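Local atomic coordinates of pesticidal crystal protein Cry2Aa (Bacillus thuringiensis serovar kurstaki, PDB entry 1I5P), a protein that kills dipteran and lepidopteran larvae by binding to midgut epithelial cells and promoting their colloid-osmotic lysis. Residues A[46-51]-A[244-249]; A[96-101]-A[170-175]; A[251-256]-A[514-519]; A[273-278]-A[416-421]. All coordinates share one frame; numbering follows the deposited sequence.

Contact 1: A[46-51]-A[244-249]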
# COMPACT_ATOMS: atom_id res chain seq x y z
N HIS A 46 3.80 -13.59 -11.01
CA HIS A 46 2.39 -13.40 -11.20
C HIS A 46 2.07 -11.92 -11.15
O HIS A 46 1.87 -11.35 -10.08
CB HIS A 46 1.60 -14.14 -10.11
CG HIS A 46 0.12 -13.93 -10.20
ND1 HIS A 46 -0.60 -14.14 -11.35
CD2 HIS A 46 -0.78 -13.51 -9.27
CE1 HIS A 46 -1.87 -13.86 -11.14
NE2 HIS A 46 -2.01 -13.47 -9.88
N SER A 47 2.08 -11.29 -12.32
CA SER A 47 1.73 -9.88 -12.40
C SER A 47 0.22 -10.00 -12.57
O SER A 47 -0.27 -11.07 -12.92
CB SER A 47 2.35 -9.24 -13.64
OG SER A 47 1.78 -9.76 -14.83
N LEU A 48 -0.53 -8.95 -12.31
CA LEU A 48 -1.98 -9.09 -12.49
C LEU A 48 -2.30 -8.42 -13.81
O LEU A 48 -3.32 -7.76 -13.92
CB LEU A 48 -2.72 -8.39 -11.36
CG LEU A 48 -2.80 -9.10 -10.01
CD1 LEU A 48 -1.40 -9.36 -9.44
CD2 LEU A 48 -3.64 -8.24 -9.08
N TYR A 49 -1.42 -8.61 -14.79
CA TYR A 49 -1.54 -7.97 -16.09
C TYR A 49 -1.16 -6.52 -15.83
O TYR A 49 -1.42 -5.62 -16.63
CB TYR A 49 -2.96 -8.08 -16.66
CG TYR A 49 -3.17 -9.36 -17.44
CD1 TYR A 49 -3.68 -10.50 -16.82
CD2 TYR A 49 -2.79 -9.45 -18.78
CE1 TYR A 49 -3.79 -11.70 -17.52
CE2 TYR A 49 -2.89 -10.65 -19.48
CZ TYR A 49 -3.39 -11.77 -18.85
OH TYR A 49 -3.46 -12.96 -19.54
N VAL A 50 -0.53 -6.31 -14.68
CA VAL A 50 -0.08 -4.98 -14.28
C VAL A 50 1.19 -4.67 -15.07
O VAL A 50 2.10 -5.48 -15.15
CB VAL A 50 0.27 -4.92 -12.77
CG1 VAL A 50 0.92 -3.57 -12.43
CG2 VAL A 50 -0.99 -5.11 -11.94
N ALA A 51 1.23 -3.48 -15.67
CA ALA A 51 2.38 -3.04 -16.44
C ALA A 51 3.46 -2.65 -15.43
O ALA A 51 3.24 -1.79 -14.59
CB ALA A 51 2.01 -1.85 -17.30
N PHE A 244 -8.54 -7.23 -8.06
CA PHE A 244 -9.14 -6.04 -8.63
C PHE A 244 -8.57 -4.85 -7.87
O PHE A 244 -8.20 -3.84 -8.46
CB PHE A 244 -10.66 -6.06 -8.48
CG PHE A 244 -11.34 -4.82 -8.99
CD1 PHE A 244 -11.50 -4.60 -10.35
CD2 PHE A 244 -11.80 -3.84 -8.10
CE1 PHE A 244 -12.11 -3.45 -10.83
CE2 PHE A 244 -12.41 -2.68 -8.57
CZ PHE A 244 -12.57 -2.48 -9.94
N ARG A 245 -8.50 -4.98 -6.54
CA ARG A 245 -7.98 -3.91 -5.69
C ARG A 245 -6.50 -3.69 -5.94
O ARG A 245 -6.04 -2.56 -6.10
CB ARG A 245 -8.20 -4.24 -4.21
CG ARG A 245 -7.53 -3.25 -3.25
CD ARG A 245 -7.83 -3.60 -1.80
NE ARG A 245 -7.13 -2.70 -0.88
CZ ARG A 245 -5.81 -2.69 -0.70
NH1 ARG A 245 -5.03 -3.53 -1.38
NH2 ARG A 245 -5.26 -1.83 0.15
N THR A 246 -5.75 -4.78 -5.97
CA THR A 246 -4.32 -4.71 -6.20
C THR A 246 -4.02 -4.01 -7.52
O THR A 246 -3.18 -3.11 -7.57
CB THR A 246 -3.69 -6.11 -6.23
OG1 THR A 246 -3.70 -6.65 -4.90
CG2 THR A 246 -2.26 -6.06 -6.75
N TYR A 247 -4.71 -4.44 -8.57
CA TYR A 247 -4.51 -3.85 -9.88
C TYR A 247 -4.70 -2.34 -9.84
O TYR A 247 -3.85 -1.58 -10.32
CB TYR A 247 -5.49 -4.46 -10.90
CG TYR A 247 -5.12 -4.12 -12.33
CD1 TYR A 247 -4.38 -5.01 -13.11
CD2 TYR A 247 -5.46 -2.88 -12.87
CE1 TYR A 247 -3.97 -4.66 -14.40
CE2 TYR A 247 -5.06 -2.53 -14.16
CZ TYR A 247 -4.31 -3.42 -14.91
OH TYR A 247 -3.88 -3.04 -16.17
N MET A 248 -5.80 -1.88 -9.25
CA MET A 248 -6.08 -0.45 -9.15
C MET A 248 -5.17 0.29 -8.17
O MET A 248 -4.84 1.46 -8.38
CB MET A 248 -7.55 -0.23 -8.78
CG MET A 248 -8.54 -0.60 -9.89
SD MET A 248 -8.27 0.35 -11.41
CE MET A 248 -8.90 -0.80 -12.67
N PHE A 249 -4.76 -0.38 -7.10
CA PHE A 249 -3.88 0.28 -6.15
C PHE A 249 -2.49 0.51 -6.75
O PHE A 249 -1.86 1.53 -6.50
CB PHE A 249 -3.80 -0.52 -4.85
CG PHE A 249 -4.74 -0.02 -3.78
CD1 PHE A 249 -6.11 -0.16 -3.93
CD2 PHE A 249 -4.24 0.65 -2.66
CE1 PHE A 249 -6.99 0.35 -2.97
CE2 PHE A 249 -5.11 1.17 -1.70
CZ PHE A 249 -6.49 1.02 -1.86
O HOH W 1 -1.29 -1.98 -15.74
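L48, Y49 and V50 rest on T246 and Y247 in a buried loop-on-helix contact of the N-terminal helical domain: the connection between helices 31-44 and 53-65 runs over one flank of helix 238-259. Most of the work falls to Y247. Its CG stands anti to the backbone N (chi1 -167°), and the ring reaches out from the helix to lie beside the loop. L48 O meets that ring at its edge and in its plane, 3.1 Å from Y247 CD1, while Y49 O sits near the plane a little farther along, 3.5 Å from Y247 CE1. V50 approaches the same ring obliquely, its CG2 3.6 Å from Y247 CD1, and the two side chains slide past each other in opposite directions. One residue earlier on the helix, T246 crosses L48 at about a right angle; L48 CD2 is only 3.5 Å from T246 CG2, tight for two methyl groups. The hydroxyl of T246 is turned back to its own helix, where L242 O is its partner. Beyond the ring, Y247 OH reaches a water at 2.8 Å, and A51 N donates to the same water, which ties the end of the loop to the tyrosine. T97 OG1 of helix 88-101 is bonded to Y247 OH as well, and F100 stacks on the ring. Between the segments, then, L48 O and Y49 O at the probably slightly positive C-H edge, methyl packing and a water make the attachment, and H46 bonds E243, one residue before 244-249.

Contact 2: A[96-101]-A[170-175]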
# COMPACT_ATOMS: atom_id res chain seq x y z
N GLU A 96 -3.41 -3.90 -21.29
CA GLU A 96 -3.40 -4.90 -20.24
C GLU A 96 -4.57 -4.64 -19.29
O GLU A 96 -5.06 -5.56 -18.64
CB GLU A 96 -2.08 -4.89 -19.48
CG GLU A 96 -0.89 -5.30 -20.34
CD GLU A 96 0.23 -5.93 -19.54
OE1 GLU A 96 0.02 -7.03 -18.99
OE2 GLU A 96 1.32 -5.33 -19.46
N THR A 97 -5.00 -3.39 -19.20
CA THR A 97 -6.13 -3.04 -18.35
C THR A 97 -7.38 -3.60 -19.01
O THR A 97 -8.28 -4.11 -18.34
CB THR A 97 -6.27 -1.51 -18.19
OG1 THR A 97 -5.08 -0.99 -17.59
CG2 THR A 97 -7.47 -1.17 -17.32
N GLU A 98 -7.44 -3.50 -20.34
CA GLU A 98 -8.57 -4.02 -21.10
C GLU A 98 -8.66 -5.52 -20.88
O GLU A 98 -9.75 -6.07 -20.68
CB GLU A 98 -8.41 -3.74 -22.60
CG GLU A 98 -8.77 -2.33 -23.02
CD GLU A 98 -8.76 -2.12 -24.53
OE1 GLU A 98 -9.37 -1.14 -24.99
OE2 GLU A 98 -8.14 -2.93 -25.26
N GLN A 99 -7.52 -6.19 -20.91
CA GLN A 99 -7.50 -7.63 -20.72
C GLN A 99 -7.89 -8.00 -19.29
O GLN A 99 -8.63 -8.96 -19.07
CB GLN A 99 -6.12 -8.19 -21.05
CG GLN A 99 -6.05 -9.72 -21.05
CD GLN A 99 -4.86 -10.25 -21.85
OE1 GLN A 99 -4.11 -9.47 -22.43
NE2 GLN A 99 -4.70 -11.57 -21.87
N PHE A 100 -7.39 -7.23 -18.32
CA PHE A 100 -7.69 -7.49 -16.91
C PHE A 100 -9.17 -7.32 -16.58
O PHE A 100 -9.77 -8.16 -15.92
CB PHE A 100 -6.87 -6.57 -16.00
CG PHE A 100 -7.11 -6.81 -14.53
CD1 PHE A 100 -6.61 -7.94 -13.91
CD2 PHE A 100 -7.86 -5.91 -13.78
CE1 PHE A 100 -6.84 -8.19 -12.56
CE2 PHE A 100 -8.11 -6.14 -12.42
CZ PHE A 100 -7.59 -7.29 -11.81
N LEU A 101 -9.76 -6.22 -17.05
CA LEU A 101 -11.17 -5.95 -16.76
C LEU A 101 -12.14 -6.61 -17.73
O LEU A 101 -13.34 -6.68 -17.46
CB LEU A 101 -11.41 -4.44 -16.76
CG LEU A 101 -10.61 -3.62 -15.74
CD1 LEU A 101 -10.90 -2.14 -15.96
CD2 LEU A 101 -10.99 -4.04 -14.33
N GLN A 170 -14.59 5.19 -17.87
CA GLN A 170 -13.80 5.83 -16.81
C GLN A 170 -12.91 4.88 -16.03
O GLN A 170 -11.76 5.21 -15.75
CB GLN A 170 -14.72 6.60 -15.86
CG GLN A 170 -15.64 7.59 -16.57
CD GLN A 170 -16.14 8.68 -15.65
OE1 GLN A 170 -16.62 8.41 -14.55
NE2 GLN A 170 -16.05 9.93 -16.11
N LEU A 171 -13.42 3.70 -15.67
CA LEU A 171 -12.60 2.75 -14.91
C LEU A 171 -11.50 2.17 -15.79
O LEU A 171 -10.37 1.99 -15.35
CB LEU A 171 -13.46 1.61 -14.36
CG LEU A 171 -12.69 0.61 -13.48
CD1 LEU A 171 -12.38 1.25 -12.12
CD2 LEU A 171 -13.51 -0.66 -13.28
N LEU A 172 -11.85 1.85 -17.03
CA LEU A 172 -10.89 1.28 -17.96
C LEU A 172 -9.73 2.23 -18.25
O LEU A 172 -8.59 1.80 -18.44
CB LEU A 172 -11.59 0.91 -19.27
CG LEU A 172 -10.72 0.28 -20.36
CD1 LEU A 172 -9.81 -0.78 -19.74
CD2 LEU A 172 -11.61 -0.33 -21.43
N LEU A 173 -10.03 3.53 -18.27
CA LEU A 173 -9.03 4.55 -18.55
C LEU A 173 -8.37 5.10 -17.29
O LEU A 173 -7.41 5.86 -17.37
CB LEU A 173 -9.68 5.70 -19.32
CG LEU A 173 -10.23 5.37 -20.71
CD1 LEU A 173 -11.09 6.52 -21.22
CD2 LEU A 173 -9.07 5.12 -21.66
N LEU A 174 -8.87 4.71 -16.12
CA LEU A 174 -8.33 5.22 -14.87
C LEU A 174 -6.80 5.11 -14.74
O LEU A 174 -6.14 6.06 -14.32
CB LEU A 174 -9.02 4.55 -13.68
CG LEU A 174 -8.94 5.31 -12.35
CD1 LEU A 174 -9.50 6.73 -12.52
CD2 LEU A 174 -9.72 4.56 -11.27
N PRO A 175 -6.20 3.96 -15.12
CA PRO A 175 -4.75 3.84 -15.01
C PRO A 175 -4.07 4.91 -15.87
O PRO A 175 -3.14 5.57 -15.43
CB PRO A 175 -4.48 2.42 -15.52
CG PRO A 175 -5.70 1.69 -15.05
CD PRO A 175 -6.80 2.66 -15.46
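L172 has CG anti to its backbone N (chi1 -180°), which places CG on the side of helix 88-101, where T97, with CG2 likewise anti to its own N, slides past it in the opposite direction. This is a helix-helix contact inside the helical bundle that forms the N-terminal domain of three-domain Cry toxins, between the last turns of helix 88-101 and the start of helix 170-193. The two segment axes come within 9.4 Å, and their directions differ by 137°, so the two segments run roughly against each other but well off antiparallel. L172 has the largest buried surface of the contact. Its CD1 is pressed to 3.4 Å from T97 CG2, closer than ordinary van der Waals spacing, and the same methyl of T97 also touches L172 O. The CG of E98 lies across the fork of L172, 3.8 Å from its CD1. Only the aliphatic part of E98 is used here; the carboxylate goes elsewhere, to a salt bridge with R104 and the backbone N of L105. L101 extends the apolar seam, its CD1 lying 4.0 Å from L171 CD2, and F244 of helix 238-259 packs against L101 and L171. Helix 170-193 is kinked at P175, whose ring nitrogen makes no bond to the preceding turn. That proline faces T97 tip to tip: P175 CG sits 3.7 Å from T97 OG1, an oxygen also bonded to I93 O, one turn back on its own helix.

Contact 3: A[251-256]-A[514-519]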
# COMPACT_ATOMS: atom_id res chain seq x y z
N ASN A 251 -1.85 0.64 -10.11
CA ASN A 251 -2.03 1.48 -11.30
C ASN A 251 -2.58 2.86 -11.01
O ASN A 251 -2.40 3.79 -11.81
CB ASN A 251 -2.99 0.80 -12.28
CG ASN A 251 -2.29 -0.13 -13.23
OD1 ASN A 251 -1.71 0.31 -14.23
ND2 ASN A 251 -2.32 -1.42 -12.93
N VAL A 252 -3.26 3.01 -9.88
CA VAL A 252 -3.89 4.28 -9.56
C VAL A 252 -3.68 4.88 -8.18
O VAL A 252 -3.24 6.02 -8.06
CB VAL A 252 -5.42 4.19 -9.81
CG1 VAL A 252 -6.10 5.51 -9.46
CG2 VAL A 252 -5.70 3.80 -11.26
N PHE A 253 -3.99 4.13 -7.13
CA PHE A 253 -3.90 4.71 -5.80
C PHE A 253 -2.54 4.94 -5.15
O PHE A 253 -2.44 5.70 -4.19
CB PHE A 253 -4.86 3.98 -4.87
CG PHE A 253 -6.28 4.09 -5.34
CD1 PHE A 253 -6.89 3.04 -6.01
CD2 PHE A 253 -6.96 5.30 -5.25
CE1 PHE A 253 -8.15 3.19 -6.60
CE2 PHE A 253 -8.21 5.47 -5.82
CZ PHE A 253 -8.80 4.42 -6.50
N GLU A 254 -1.51 4.30 -5.68
CA GLU A 254 -0.17 4.54 -5.15
C GLU A 254 0.10 6.00 -5.50
O GLU A 254 0.73 6.73 -4.75
CB GLU A 254 0.85 3.65 -5.85
CG GLU A 254 1.18 2.39 -5.07
CD GLU A 254 1.84 2.70 -3.74
OE1 GLU A 254 1.40 2.13 -2.72
OE2 GLU A 254 2.79 3.51 -3.71
N TYR A 255 -0.41 6.41 -6.66
CA TYR A 255 -0.24 7.78 -7.12
C TYR A 255 -1.12 8.74 -6.34
O TYR A 255 -0.67 9.80 -5.92
CB TYR A 255 -0.56 7.87 -8.62
CG TYR A 255 0.27 6.91 -9.44
CD1 TYR A 255 -0.33 5.93 -10.23
CD2 TYR A 255 1.67 6.98 -9.41
CE1 TYR A 255 0.45 5.03 -10.97
CE2 TYR A 255 2.45 6.09 -10.14
CZ TYR A 255 1.84 5.12 -10.91
OH TYR A 255 2.63 4.25 -11.63
N VAL A 256 -2.38 8.37 -6.15
CA VAL A 256 -3.27 9.24 -5.40
C VAL A 256 -2.67 9.53 -4.03
O VAL A 256 -2.74 10.65 -3.54
CB VAL A 256 -4.66 8.61 -5.22
CG1 VAL A 256 -5.55 9.54 -4.42
CG2 VAL A 256 -5.29 8.33 -6.59
N GLU A 514 -10.42 1.77 5.80
CA GLU A 514 -9.87 1.80 4.45
C GLU A 514 -9.69 3.21 3.88
O GLU A 514 -10.55 4.08 4.04
CB GLU A 514 -10.78 0.96 3.54
CG GLU A 514 -10.59 1.19 2.06
CD GLU A 514 -11.33 0.17 1.21
OE1 GLU A 514 -12.58 0.12 1.27
OE2 GLU A 514 -10.66 -0.59 0.47
N LYS A 515 -8.55 3.43 3.21
CA LYS A 515 -8.25 4.71 2.57
C LYS A 515 -7.64 4.44 1.19
O LYS A 515 -7.00 3.42 0.98
CB LYS A 515 -7.27 5.53 3.42
CG LYS A 515 -7.87 6.02 4.72
CD LYS A 515 -9.06 6.93 4.45
CE LYS A 515 -9.83 7.24 5.73
NZ LYS A 515 -10.41 6.00 6.32
N PHE A 516 -7.83 5.36 0.26
CA PHE A 516 -7.31 5.17 -1.09
C PHE A 516 -6.12 6.07 -1.43
O PHE A 516 -5.31 5.73 -2.29
CB PHE A 516 -8.43 5.37 -2.12
CG PHE A 516 -9.64 4.53 -1.85
CD1 PHE A 516 -10.77 5.08 -1.26
CD2 PHE A 516 -9.64 3.17 -2.14
CE1 PHE A 516 -11.89 4.30 -0.96
CE2 PHE A 516 -10.75 2.37 -1.85
CZ PHE A 516 -11.88 2.94 -1.25
N GLY A 517 -6.03 7.22 -0.77
CA GLY A 517 -4.92 8.13 -1.03
C GLY A 517 -4.24 8.57 0.25
O GLY A 517 -3.85 9.73 0.38
N ASN A 518 -4.08 7.64 1.19
CA ASN A 518 -3.48 7.94 2.48
C ASN A 518 -2.26 7.08 2.83
O ASN A 518 -1.86 6.99 4.00
CB ASN A 518 -4.55 7.77 3.57
CG ASN A 518 -4.07 8.19 4.94
OD1 ASN A 518 -3.68 9.34 5.15
ND2 ASN A 518 -4.12 7.27 5.90
N GLN A 519 -1.65 6.45 1.82
CA GLN A 519 -0.49 5.57 2.04
C GLN A 519 -0.82 4.51 3.08
O GLN A 519 -0.00 4.17 3.93
CB GLN A 519 0.72 6.38 2.50
CG GLN A 519 1.21 7.43 1.50
CD GLN A 519 1.84 6.83 0.24
OE1 GLN A 519 2.27 7.56 -0.65
NE2 GLN A 519 1.89 5.51 0.17
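F253 and F516 form the aromatic part of this contact, where helix 238-259 of the helical domain meets the 514-519 loop of the C-terminal jelly-roll domain. The two side chains lie side by side and point the same way, with ring planes at 48° and centroids 5.5 Å apart, an oblique pair. V252 CG1 covers the centre of one face of the F253 ring, and F516 CG lies above the opposite face, offset toward the rim. The closest approach of the two side chains is F516 CB to F253 CD2, at 3.5 Å. A second group sets side chains against the loop backbone. F516 O is set against the root of F253, 3.1 Å from its CB. Farther along the helix, V256 has CG1 anti to its backbone N (chi1 179°), and that methyl touches G517 CA at 3.7 Å. G517 brings no side chain to this spot, and the loop backbone settles close to the helix, with the CA atoms of V256 and G517 4.8 Å apart. Several backbone polar groups have partners outside the two segments: D582 takes the backbone N-H groups of F516 and G517 on its two carboxylate oxygens, while S257 OG bonds F253 O. F253 O and F516 O, two acceptors 3.4 Å apart, cannot bond each other. Directly between 251-256 and 514-519 the contact is thus apolar, beside two carbonyl oxygens that probably repel; S257, on the helix, provides a polar link across by bonding Q519 N, while D582 holds the loop from within its own domain.

Contact 4: A[273-278]-A[416-421]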
# COMPACT_ATOMS: atom_id res chain seq x y z
N ALA A 273 -0.18 1.53 1.25
CA ALA A 273 -1.30 0.62 1.39
C ALA A 273 -0.84 -0.81 1.19
O ALA A 273 0.16 -1.06 0.51
CB ALA A 273 -2.38 0.96 0.38
N ASN A 274 -1.56 -1.76 1.79
CA ASN A 274 -1.22 -3.16 1.64
C ASN A 274 -1.71 -3.66 0.29
O ASN A 274 -2.50 -3.00 -0.38
CB ASN A 274 -1.90 -4.02 2.71
CG ASN A 274 -1.41 -3.74 4.11
OD1 ASN A 274 -0.21 -3.59 4.35
ND2 ASN A 274 -2.34 -3.69 5.05
N LEU A 275 -1.23 -4.84 -0.08
CA LEU A 275 -1.67 -5.52 -1.29
C LEU A 275 -2.00 -6.90 -0.72
O LEU A 275 -1.15 -7.52 -0.10
CB LEU A 275 -0.54 -5.65 -2.32
CG LEU A 275 -0.03 -4.37 -2.99
CD1 LEU A 275 1.02 -4.73 -4.03
CD2 LEU A 275 -1.18 -3.61 -3.64
N TYR A 276 -3.24 -7.35 -0.88
CA TYR A 276 -3.64 -8.65 -0.34
C TYR A 276 -3.73 -9.69 -1.44
O TYR A 276 -4.26 -9.42 -2.52
CB TYR A 276 -4.99 -8.57 0.36
CG TYR A 276 -5.12 -7.43 1.32
CD1 TYR A 276 -5.62 -6.20 0.91
CD2 TYR A 276 -4.72 -7.56 2.65
CE1 TYR A 276 -5.74 -5.13 1.80
CE2 TYR A 276 -4.83 -6.51 3.55
CZ TYR A 276 -5.33 -5.30 3.12
OH TYR A 276 -5.44 -4.27 4.03
N ALA A 277 -3.23 -10.88 -1.14
CA ALA A 277 -3.26 -11.97 -2.09
C ALA A 277 -3.90 -13.20 -1.46
O ALA A 277 -3.66 -13.51 -0.29
CB ALA A 277 -1.85 -12.29 -2.55
N SER A 278 -4.73 -13.88 -2.24
CA SER A 278 -5.37 -15.11 -1.79
C SER A 278 -5.18 -16.09 -2.95
O SER A 278 -4.84 -15.68 -4.06
CB SER A 278 -6.86 -14.90 -1.47
OG SER A 278 -7.65 -14.75 -2.64
N ASN A 416 2.74 -15.29 -4.93
CA ASN A 416 2.43 -13.88 -4.72
C ASN A 416 3.65 -13.15 -4.20
O ASN A 416 4.23 -13.51 -3.18
CB ASN A 416 1.26 -13.78 -3.74
CG ASN A 416 0.11 -14.68 -4.13
OD1 ASN A 416 -0.56 -14.45 -5.13
ND2 ASN A 416 -0.10 -15.75 -3.35
N TYR A 417 4.03 -12.11 -4.92
CA TYR A 417 5.21 -11.33 -4.57
C TYR A 417 5.24 -10.04 -5.39
O TYR A 417 4.79 -10.02 -6.53
CB TYR A 417 6.47 -12.16 -4.89
CG TYR A 417 7.75 -11.37 -4.90
CD1 TYR A 417 8.40 -11.05 -3.71
CD2 TYR A 417 8.30 -10.89 -6.10
CE1 TYR A 417 9.56 -10.29 -3.71
CE2 TYR A 417 9.46 -10.12 -6.11
CZ TYR A 417 10.08 -9.82 -4.91
OH TYR A 417 11.20 -9.03 -4.90
N PHE A 418 5.76 -8.97 -4.79
CA PHE A 418 5.88 -7.69 -5.48
C PHE A 418 7.21 -7.07 -5.07
O PHE A 418 7.55 -7.08 -3.89
CB PHE A 418 4.73 -6.75 -5.10
CG PHE A 418 3.36 -7.34 -5.30
CD1 PHE A 418 2.75 -8.06 -4.27
CD2 PHE A 418 2.69 -7.20 -6.51
CE1 PHE A 418 1.48 -8.63 -4.45
CE2 PHE A 418 1.43 -7.76 -6.70
CZ PHE A 418 0.82 -8.48 -5.67
N PRO A 419 7.97 -6.52 -6.04
CA PRO A 419 9.28 -5.90 -5.76
C PRO A 419 9.19 -4.90 -4.62
O PRO A 419 8.26 -4.09 -4.58
CB PRO A 419 9.64 -5.25 -7.09
CG PRO A 419 9.04 -6.19 -8.08
CD PRO A 419 7.66 -6.42 -7.47
N ASP A 420 10.15 -4.97 -3.70
CA ASP A 420 10.21 -4.07 -2.54
C ASP A 420 9.05 -4.22 -1.56
O ASP A 420 8.89 -3.42 -0.63
CB ASP A 420 10.33 -2.62 -3.00
CG ASP A 420 11.63 -2.35 -3.74
OD1 ASP A 420 12.71 -2.60 -3.17
OD2 ASP A 420 11.56 -1.89 -4.90
N TYR A 421 8.22 -5.24 -1.77
CA TYR A 421 7.11 -5.49 -0.85
C TYR A 421 7.46 -6.71 -0.02
O TYR A 421 7.98 -7.70 -0.53
CB TYR A 421 5.81 -5.77 -1.60
CG TYR A 421 5.07 -4.54 -2.08
CD1 TYR A 421 5.53 -3.82 -3.18
CD2 TYR A 421 3.89 -4.12 -1.46
CE1 TYR A 421 4.83 -2.72 -3.66
CE2 TYR A 421 3.19 -3.01 -1.93
CZ TYR A 421 3.66 -2.32 -3.03
OH TYR A 421 2.97 -1.23 -3.51
O HOH W 2 0.70 -0.65 -2.18
O HOH W 3 -2.82 -15.40 -5.91
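L275 has the most surface buried here, its CD1 methyl set in the corner formed by the rings of F418 and Y421, over one face of each. Over F418 the methyl is nearly centred, 3.7 Å from the ring centroid and 9° off the normal. Over Y421 it is displaced toward the rim, 28° off the normal, and its nearest atom there is CE2 at 3.5 Å. Both are CH-pi contacts, and one methyl thus serves two aromatic faces. L275 CG, anti to the carbonyl carbon (chi1 -68°), is placed 3.7 Å from Y421 CE2, and the leucine crosses Y421 at about a right angle. Two residues along the strand, A277 puts its CB against the amide of N416, 3.5 Å from CG; N416 ND2 itself is bonded to S376 OG. Y421, the third main contributor, also reaches the loop before the strand through a water. Its OH donates to this water, 2.7 Å away, and the water donates in turn to A273 O, leaving both polar atoms linked although they never meet. F418 and Y421 can share the leucine because they bracket a type II beta turn, closed by Y421 N to F418 O at 2.9 Å. Within the middle, beta-prism domain, strand 275-278 is an edge of a three-stranded antiparallel sheet: strand 462-469 runs beside it and contributes H468, edge-to-face with F418, and strand 422-430 follows directly from the turn. On the helical side, A273 packs on F249 of helix 238-259, while P419 touches W38 and W41 of helix 31-44.

In the fold
Helix 238-259 organises the set: contact 1 uses its middle and contact 3 its later turns, with centres about 14 Å apart, while N274 O of contact 4 is bonded to R245 on the same helix. Contact 2 lies farther from the centre of the chain, in the helical bundle, about 10 Å from contact 1 between centres, and joins it through the bond of T97 to Y247. Along the chain contact 2 is nested within contact 1; contact 3 opens afterwards and encloses contact 4. Contacts 2 and 4 do not touch, their nearest atoms being about 10 Å apart. One helix thus meets its own bundle, the middle domain and the C-terminal domain, bringing all three together near the centre of the toxin.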